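Local coordinates for protein octopine dehydrogenase (Pecten maximus, PDB 3C7A) that catalyses the NADH-dependent reductive condensation of L-arginine with pyruvate to give D-octopine, the reverse of octopine dehydrogenation, at residues H212-F217 against A243-A248; G370-K375 against T380-R385. All blocks are in the same frame, centred on the assembly; numbering follows the deposited sequence.

Contact 1 of 2, residues H212-F217 against A243-A248; sequences HPAILF and ADMLTA
Ala214 and Leu246 hold the nearest pair of CA atoms, 7.3 Å apart, where helices 211-220 and 240-263 pass in nearly antiparallel directions, their local axes 10.2 Å apart at closest and 153° between their N-to-C directions. The small methyl of Ala214 points at the opposing helix and is met by two longer side chains. CD2 of Leu246 reaches it at 4.1 Å from Ala214 CB. Leu246 does not leave its backbone straight toward the alanine, but with CG anti to its own carbonyl carbon (chi1 -68°) the end of the chain comes nearer. Met245 comes in beside it, its CG lying 4.5 Å from Ala214 CB. Both helices belong to the alpha-helical domain of the octopine/nopaline dehydrogenase family, and the interface is wholly apolar: no hydrogen bond crosses it, and just 148 Å² is buried. One turn beyond Ala214, Phe217 extends the contact. Its ring is approached obliquely by the end of the Met245 chain, with CE 4.4 Å from Phe217 CE2. Helix 349-362 closes in on this same region: Trp357 meets the Phe217 ring edge-to-face, Leu354 also touches the Phe217 side chain, and Lys353 packs on Met245. The catalytic His212, on the same helix as Ala214, turns its CB away from helix 240-263, and its NE2 is hydrogen-bonded to Tyr235 OH.

Contact 2 of 2, residues G370-K375 against T380-R385; sequences GALTGK and TRCPQR
Leu372 and Gln384 both set CG anti to their own carbonyl carbon, beside the backbone N (chi1 -61° and -71°), and Gln384 then bends at chi2 (84°), which brings its amide oxygen to the leucine. The two side chains cross at about a right angle, with Leu372 CD1 lying 3.9 Å from Gln384 OE1. This is a methyl resting against a carbonyl oxygen, a van der Waals touch with no hydrogen bond in it. The same methyl also packs on sulfur: Leu372 CD1 is 4.3 Å from Cys382 SG. One leucine branch therefore makes every close contact to 380-385, and the backbones stay well apart, the nearest CA atoms, those of Leu372 and Gln384, being 8.7 Å from each other. The hydrogen bond from Gln384 NE2 to Gly339 O is consistent with the way the amide is turned, with OE1 on the leucine side. Helix 330-344 supplies that carbonyl and also presents Ile342 to Leu372. The leucine itself projects from the centre of an inverse gamma turn, in which Thr373 N makes a weak bond of 3.1 Å to Ala371 O. Across from it, the chain turns after Cys382, where Arg385 N bonds to Cys382 O at 3.1 Å. Such packing is that of a long C-terminal loop between helices 349-362 and 391-396, folded back so that two of its irregular stretches meet through side chains beside helix 330-344.

Contacts 1 and 2 follow one another along the chain without touching: their centres are 23 Å apart and their nearest atoms about 14 Å. Contact 1 joins two helices of the alpha-helical domain, whereas contact 2 is made within the loop that follows helix 349-362. That helix ties the two together along the chain: it packs beside contact 1, and the chain then runs on from it to 370-375. Only contact 1 includes an active-site residue, the pyruvate-binding His212, though its packed side chains lie away from the site. Contact 2 is also remote from the annotated sites; a bound ethanediol, probably from crystallisation, lies about 4 Å from the side chain of Gln384.

Contact 1 of 2, residues H212-F217 against A243-A248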
ATOM      1  N   HIS A 212      -7.205  -4.701 -10.648  1.00 16.39           N
ATOM      2  CA  HIS A 212      -7.736  -6.027 -10.302  1.00 16.72           C
ATOM      3  C   HIS A 212      -9.264  -6.170 -10.393  1.00 16.96           C
ATOM      4  O   HIS A 212      -9.749  -7.196 -10.879  1.00 17.02           O
ATOM      5  CB  HIS A 212      -7.213  -6.513  -8.941  1.00 16.71           C
ATOM      6  CG  HIS A 212      -5.771  -6.923  -8.958  1.00 16.71           C
ATOM      7  ND1 HIS A 212      -4.904  -6.637  -7.926  1.00 17.02           N
ATOM      8  CD2 HIS A 212      -5.043  -7.588  -9.886  1.00 16.69           C
ATOM      9  CE1 HIS A 212      -3.706  -7.112  -8.214  1.00 17.11           C
ATOM     10  NE2 HIS A 212      -3.763  -7.694  -9.398  1.00 16.74           N
ATOM     11  N   PRO A 213     -10.029  -5.159  -9.918  1.00 17.19           N
ATOM     12  CA  PRO A 213     -11.486  -5.188 -10.120  1.00 17.39           C
ATOM     13  C   PRO A 213     -11.925  -5.251 -11.591  1.00 17.61           C
ATOM     14  O   PRO A 213     -12.962  -5.849 -11.892  1.00 17.55           O
ATOM     15  CB  PRO A 213     -11.955  -3.876  -9.478  1.00 17.40           C
ATOM     16  CG  PRO A 213     -10.900  -3.548  -8.483  1.00 17.35           C
ATOM     17  CD  PRO A 213      -9.623  -3.972  -9.139  1.00 17.18           C
ATOM     18  N   ALA A 214     -11.142  -4.648 -12.487  1.00 17.92           N
ATOM     19  CA  ALA A 214     -11.447  -4.645 -13.924  1.00 18.26           C
ATOM     20  C   ALA A 214     -11.243  -6.010 -14.592  1.00 18.53           C
ATOM     21  O   ALA A 214     -11.987  -6.375 -15.506  1.00 18.53           O
ATOM     22  CB  ALA A 214     -10.632  -3.572 -14.646  1.00 18.25           C
ATOM     23  N   ILE A 215     -10.234  -6.749 -14.135  1.00 18.87           N
ATOM     24  CA  ILE A 215      -9.927  -8.087 -14.659  1.00 19.22           C
ATOM     25  C   ILE A 215     -10.987  -9.118 -14.240  1.00 19.47           C
ATOM     26  O   ILE A 215     -11.348 -10.003 -15.027  1.00 19.45           O
ATOM     27  CB  ILE A 215      -8.490  -8.540 -14.257  1.00 19.26           C
ATOM     28  CG1 ILE A 215      -7.443  -7.668 -14.966  1.00 19.23           C
ATOM     29  CG2 ILE A 215      -8.257 -10.024 -14.576  1.00 19.21           C
ATOM     30  CD1 ILE A 215      -6.034  -7.771 -14.395  1.00 19.32           C
ATOM     31  N   LEU A 216     -11.487  -8.989 -13.011  1.00 19.73           N
ATOM     32  CA  LEU A 216     -12.558  -9.851 -12.504  1.00 20.00           C
ATOM     33  C   LEU A 216     -13.905  -9.575 -13.186  1.00 20.30           C
ATOM     34  O   LEU A 216     -14.672 -10.506 -13.452  1.00 20.18           O
ATOM     35  CB  LEU A 216     -12.687  -9.723 -10.980  1.00 19.96           C
ATOM     36  CG  LEU A 216     -11.569 -10.302 -10.100  1.00 19.90           C
ATOM     37  CD1 LEU A 216     -11.660  -9.753  -8.682  1.00 19.88           C
ATOM     38  CD2 LEU A 216     -11.588 -11.830 -10.085  1.00 19.78           C
ATOM     39  N   PHE A 217     -14.178  -8.300 -13.463  1.00 20.71           N
ATOM     40  CA  PHE A 217     -15.401  -7.879 -14.160  1.00 21.19           C
ATOM     41  C   PHE A 217     -15.408  -8.310 -15.632  1.00 21.51           C
ATOM     42  O   PHE A 217     -16.461  -8.630 -16.186  1.00 21.49           O
ATOM     43  CB  PHE A 217     -15.594  -6.359 -14.043  1.00 21.18           C
ATOM     44  CG  PHE A 217     -16.827  -5.835 -14.743  1.00 21.27           C
ATOM     45  CD1 PHE A 217     -18.088  -5.970 -14.165  1.00 21.53           C
ATOM     46  CD2 PHE A 217     -16.723  -5.194 -15.976  1.00 21.42           C
ATOM     47  CE1 PHE A 217     -19.228  -5.484 -14.808  1.00 21.58           C
ATOM     48  CE2 PHE A 217     -17.855  -4.703 -16.628  1.00 21.69           C
ATOM     49  CZ  PHE A 217     -19.111  -4.850 -16.043  1.00 21.51           C
ATOM     50  N   ALA A 243      -9.230  -4.558 -22.317  1.00 20.38           N
ATOM     51  CA  ALA A 243      -8.105  -3.662 -22.601  1.00 20.27           C
ATOM     52  C   ALA A 243      -8.548  -2.210 -22.827  1.00 20.18           C
ATOM     53  O   ALA A 243      -7.852  -1.276 -22.423  1.00 20.13           O
ATOM     54  CB  ALA A 243      -7.303  -4.171 -23.794  1.00 20.30           C
ATOM     55  N   ASP A 244      -9.705  -2.034 -23.467  1.00 20.08           N
ATOM     56  CA  ASP A 244     -10.288  -0.708 -23.691  1.00 20.03           C
ATOM     57  C   ASP A 244     -10.830  -0.087 -22.398  1.00 19.91           C
ATOM     58  O   ASP A 244     -10.861   1.138 -22.258  1.00 19.86           O
ATOM     59  CB  ASP A 244     -11.396  -0.771 -24.752  1.00 20.05           C
ATOM     60  CG  ASP A 244     -10.863  -1.058 -26.153  1.00 20.31           C
ATOM     61  OD1 ASP A 244      -9.646  -0.895 -26.394  1.00 20.54           O
ATOM     62  OD2 ASP A 244     -11.672  -1.444 -27.023  1.00 20.40           O
ATOM     63  N   MET A 245     -11.259  -0.938 -21.468  1.00 19.85           N
ATOM     64  CA  MET A 245     -11.719  -0.506 -20.145  1.00 19.79           C
ATOM     65  C   MET A 245     -10.569   0.085 -19.323  1.00 19.50           C
ATOM     66  O   MET A 245     -10.745   1.095 -18.633  1.00 19.39           O
ATOM     67  CB  MET A 245     -12.374  -1.678 -19.400  1.00 20.05           C
ATOM     68  CG  MET A 245     -12.727  -1.409 -17.936  1.00 20.78           C
ATOM     69  SD  MET A 245     -14.067  -0.225 -17.707  1.00 23.19           S
ATOM     70  CE  MET A 245     -15.497  -1.281 -17.942  1.00 22.44           C
ATOM     71  N   LEU A 246      -9.398  -0.546 -19.409  1.00 19.16           N
ATOM     72  CA  LEU A 246      -8.203  -0.094 -18.690  1.00 18.88           C
ATOM     73  C   LEU A 246      -7.698   1.267 -19.185  1.00 18.69           C
ATOM     74  O   LEU A 246      -7.249   2.094 -18.385  1.00 18.64           O
ATOM     75  CB  LEU A 246      -7.087  -1.148 -18.773  1.00 18.79           C
ATOM     76  CG  LEU A 246      -7.290  -2.486 -18.047  1.00 18.75           C
ATOM     77  CD1 LEU A 246      -6.325  -3.542 -18.571  1.00 18.48           C
ATOM     78  CD2 LEU A 246      -7.158  -2.341 -16.528  1.00 18.56           C
ATOM     79  N   THR A 247      -7.779   1.489 -20.498  1.00 18.49           N
ATOM     80  CA  THR A 247      -7.367   2.757 -21.115  1.00 18.23           C
ATOM     81  C   THR A 247      -8.263   3.921 -20.670  1.00 18.08           C
ATOM     82  O   THR A 247      -7.772   5.022 -20.404  1.00 18.01           O
ATOM     83  CB  THR A 247      -7.343   2.656 -22.667  1.00 18.25           C
ATOM     84  OG1 THR A 247      -6.500   1.568 -23.067  1.00 18.23           O
ATOM     85  CG2 THR A 247      -6.818   3.942 -23.300  1.00 18.37           C
ATOM     86  N   ALA A 248      -9.568   3.664 -20.581  1.00 17.86           N
ATOM     87  CA  ALA A 248     -10.549   4.676 -20.181  1.00 17.64           C
ATOM     88  C   ALA A 248     -10.394   5.119 -18.722  1.00 17.54           C
ATOM     89  O   ALA A 248     -10.565   6.301 -18.409  1.00 17.47           O
ATOM     90  CB  ALA A 248     -11.965   4.176 -20.441  1.00 17.63           C
TER

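Contact 2 of 2, residues G370-K375 against T380-R385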
ATOM      1  N   GLY A 370     -24.629   8.340  -6.773  1.00 24.11           N
ATOM      2  CA  GLY A 370     -23.548   9.296  -7.019  1.00 23.87           C
ATOM      3  C   GLY A 370     -23.041  10.037  -5.791  1.00 23.75           C
ATOM      4  O   GLY A 370     -22.217  10.947  -5.911  1.00 23.78           O
ATOM      5  N   ALA A 371     -23.526   9.647  -4.613  1.00 23.55           N
ATOM      6  CA  ALA A 371     -23.138  10.289  -3.353  1.00 23.41           C
ATOM      7  C   ALA A 371     -22.551   9.299  -2.343  1.00 23.25           C
ATOM      8  O   ALA A 371     -22.878   8.111  -2.360  1.00 23.14           O
ATOM      9  CB  ALA A 371     -24.325  11.032  -2.747  1.00 23.46           C
ATOM     10  N   LEU A 372     -21.685   9.804  -1.464  1.00 23.16           N
ATOM     11  CA  LEU A 372     -21.027   8.978  -0.447  1.00 23.12           C
ATOM     12  C   LEU A 372     -21.874   8.875   0.827  1.00 23.09           C
ATOM     13  O   LEU A 372     -21.544   9.469   1.858  1.00 23.11           O
ATOM     14  CB  LEU A 372     -19.626   9.525  -0.128  1.00 23.12           C
ATOM     15  CG  LEU A 372     -18.574   9.593  -1.245  1.00 23.12           C
ATOM     16  CD1 LEU A 372     -17.450  10.552  -0.867  1.00 23.09           C
ATOM     17  CD2 LEU A 372     -18.014   8.215  -1.585  1.00 22.86           C
ATOM     18  N   THR A 373     -22.966   8.115   0.744  1.00 23.04           N
ATOM     19  CA  THR A 373     -23.924   7.985   1.852  1.00 23.03           C
ATOM     20  C   THR A 373     -24.239   6.526   2.206  1.00 23.04           C
ATOM     21  O   THR A 373     -25.253   6.241   2.854  1.00 23.04           O
ATOM     22  CB  THR A 373     -25.253   8.729   1.547  1.00 23.02           C
ATOM     23  OG1 THR A 373     -25.798   8.253   0.310  1.00 22.96           O
ATOM     24  CG2 THR A 373     -25.034  10.240   1.460  1.00 23.00           C
ATOM     25  N   GLY A 374     -23.364   5.613   1.788  1.00 22.98           N
ATOM     26  CA  GLY A 374     -23.563   4.177   1.988  1.00 22.91           C
ATOM     27  C   GLY A 374     -23.568   3.720   3.436  1.00 22.86           C
ATOM     28  O   GLY A 374     -23.055   4.410   4.321  1.00 22.84           O
ATOM     29  N   LYS A 375     -24.148   2.541   3.664  1.00 22.74           N
ATOM     30  CA  LYS A 375     -24.283   1.949   5.001  1.00 22.71           C
ATOM     31  C   LYS A 375     -22.940   1.761   5.719  1.00 22.42           C
ATOM     32  O   LYS A 375     -22.847   1.968   6.931  1.00 22.36           O
ATOM     33  CB  LYS A 375     -25.039   0.613   4.902  1.00 22.82           C
ATOM     34  CG  LYS A 375     -25.574   0.057   6.222  1.00 23.41           C
ATOM     35  CD  LYS A 375     -24.598  -0.924   6.859  1.00 24.39           C
ATOM     36  CE  LYS A 375     -24.998  -1.264   8.284  1.00 25.11           C
ATOM     37  NZ  LYS A 375     -23.906  -1.983   9.004  1.00 25.51           N
ATOM     38  N   THR A 380     -14.179   3.460   5.617  1.00 18.73           N
ATOM     39  CA  THR A 380     -13.278   3.854   4.522  1.00 18.31           C
ATOM     40  C   THR A 380     -12.320   4.986   4.926  1.00 18.12           C
ATOM     41  O   THR A 380     -12.345   5.451   6.069  1.00 18.01           O
ATOM     42  CB  THR A 380     -14.056   4.269   3.240  1.00 18.28           C
ATOM     43  OG1 THR A 380     -14.751   5.501   3.468  1.00 18.03           O
ATOM     44  CG2 THR A 380     -15.050   3.188   2.819  1.00 18.33           C
ATOM     45  N   ARG A 381     -11.490   5.424   3.976  1.00 17.82           N
ATOM     46  CA  ARG A 381     -10.487   6.469   4.209  1.00 17.65           C
ATOM     47  C   ARG A 381     -10.675   7.738   3.358  1.00 17.44           C
ATOM     48  O   ARG A 381      -9.735   8.529   3.215  1.00 17.25           O
ATOM     49  CB  ARG A 381      -9.081   5.911   3.972  1.00 17.70           C
ATOM     50  CG  ARG A 381      -8.442   5.203   5.154  1.00 17.85           C
ATOM     51  CD  ARG A 381      -7.171   4.506   4.686  1.00 18.28           C
ATOM     52  NE  ARG A 381      -6.200   4.299   5.754  1.00 18.19           N
ATOM     53  CZ  ARG A 381      -4.976   3.807   5.575  1.00 17.85           C
ATOM     54  NH1 ARG A 381      -4.551   3.466   4.364  1.00 17.42           N
ATOM     55  NH2 ARG A 381      -4.171   3.654   6.616  1.00 17.57           N
ATOM     56  N   CYS A 382     -11.868   7.931   2.794  1.00 17.19           N
ATOM     57  CA  CYS A 382     -12.158   9.137   2.003  1.00 17.03           C
ATOM     58  C   CYS A 382     -12.080  10.400   2.874  1.00 16.89           C
ATOM     59  O   CYS A 382     -12.472  10.364   4.043  1.00 16.90           O
ATOM     60  CB  CYS A 382     -13.516   9.026   1.287  1.00 17.04           C
ATOM     61  SG  CYS A 382     -14.991   8.968   2.347  1.00 17.17           S
ATOM     62  N   PRO A 383     -11.545  11.510   2.319  1.00 16.77           N
ATOM     63  CA  PRO A 383     -11.340  12.756   3.081  1.00 16.72           C
ATOM     64  C   PRO A 383     -12.585  13.324   3.775  1.00 16.72           C
ATOM     65  O   PRO A 383     -12.457  13.950   4.832  1.00 16.64           O
ATOM     66  CB  PRO A 383     -10.815  13.742   2.025  1.00 16.71           C
ATOM     67  CG  PRO A 383     -11.116  13.114   0.699  1.00 16.69           C
ATOM     68  CD  PRO A 383     -11.067  11.642   0.930  1.00 16.76           C
ATOM     69  N   GLN A 384     -13.765  13.105   3.192  1.00 16.74           N
ATOM     70  CA  GLN A 384     -15.029  13.615   3.749  1.00 16.75           C
ATOM     71  C   GLN A 384     -15.446  12.923   5.051  1.00 16.91           C
ATOM     72  O   GLN A 384     -16.199  13.491   5.846  1.00 16.83           O
ATOM     73  CB  GLN A 384     -16.162  13.519   2.718  1.00 16.69           C
ATOM     74  CG  GLN A 384     -16.064  14.512   1.556  1.00 16.31           C
ATOM     75  CD  GLN A 384     -15.159  14.037   0.422  1.00 16.07           C
ATOM     76  OE1 GLN A 384     -14.600  12.936   0.463  1.00 15.51           O
ATOM     77  NE2 GLN A 384     -15.017  14.872  -0.602  1.00 15.94           N
ATOM     78  N   ARG A 385     -14.955  11.700   5.258  1.00 17.16           N
ATOM     79  CA  ARG A 385     -15.217  10.935   6.481  1.00 17.43           C
ATOM     80  C   ARG A 385     -14.621  11.617   7.719  1.00 17.44           C
ATOM     81  O   ARG A 385     -15.139  11.464   8.829  1.00 17.49           O
ATOM     82  CB  ARG A 385     -14.660   9.511   6.347  1.00 17.55           C
ATOM     83  CG  ARG A 385     -15.027   8.567   7.487  1.00 18.10           C
ATOM     84  CD  ARG A 385     -13.783   7.903   8.065  1.00 18.70           C
ATOM     85  NE  ARG A 385     -14.083   7.039   9.208  1.00 19.54           N
ATOM     86  CZ  ARG A 385     -14.214   7.456  10.467  1.00 20.04           C
ATOM     87  NH1 ARG A 385     -14.484   6.580  11.426  1.00 20.18           N
ATOM     88  NH2 ARG A 385     -14.080   8.742  10.776  1.00 20.11           N
TER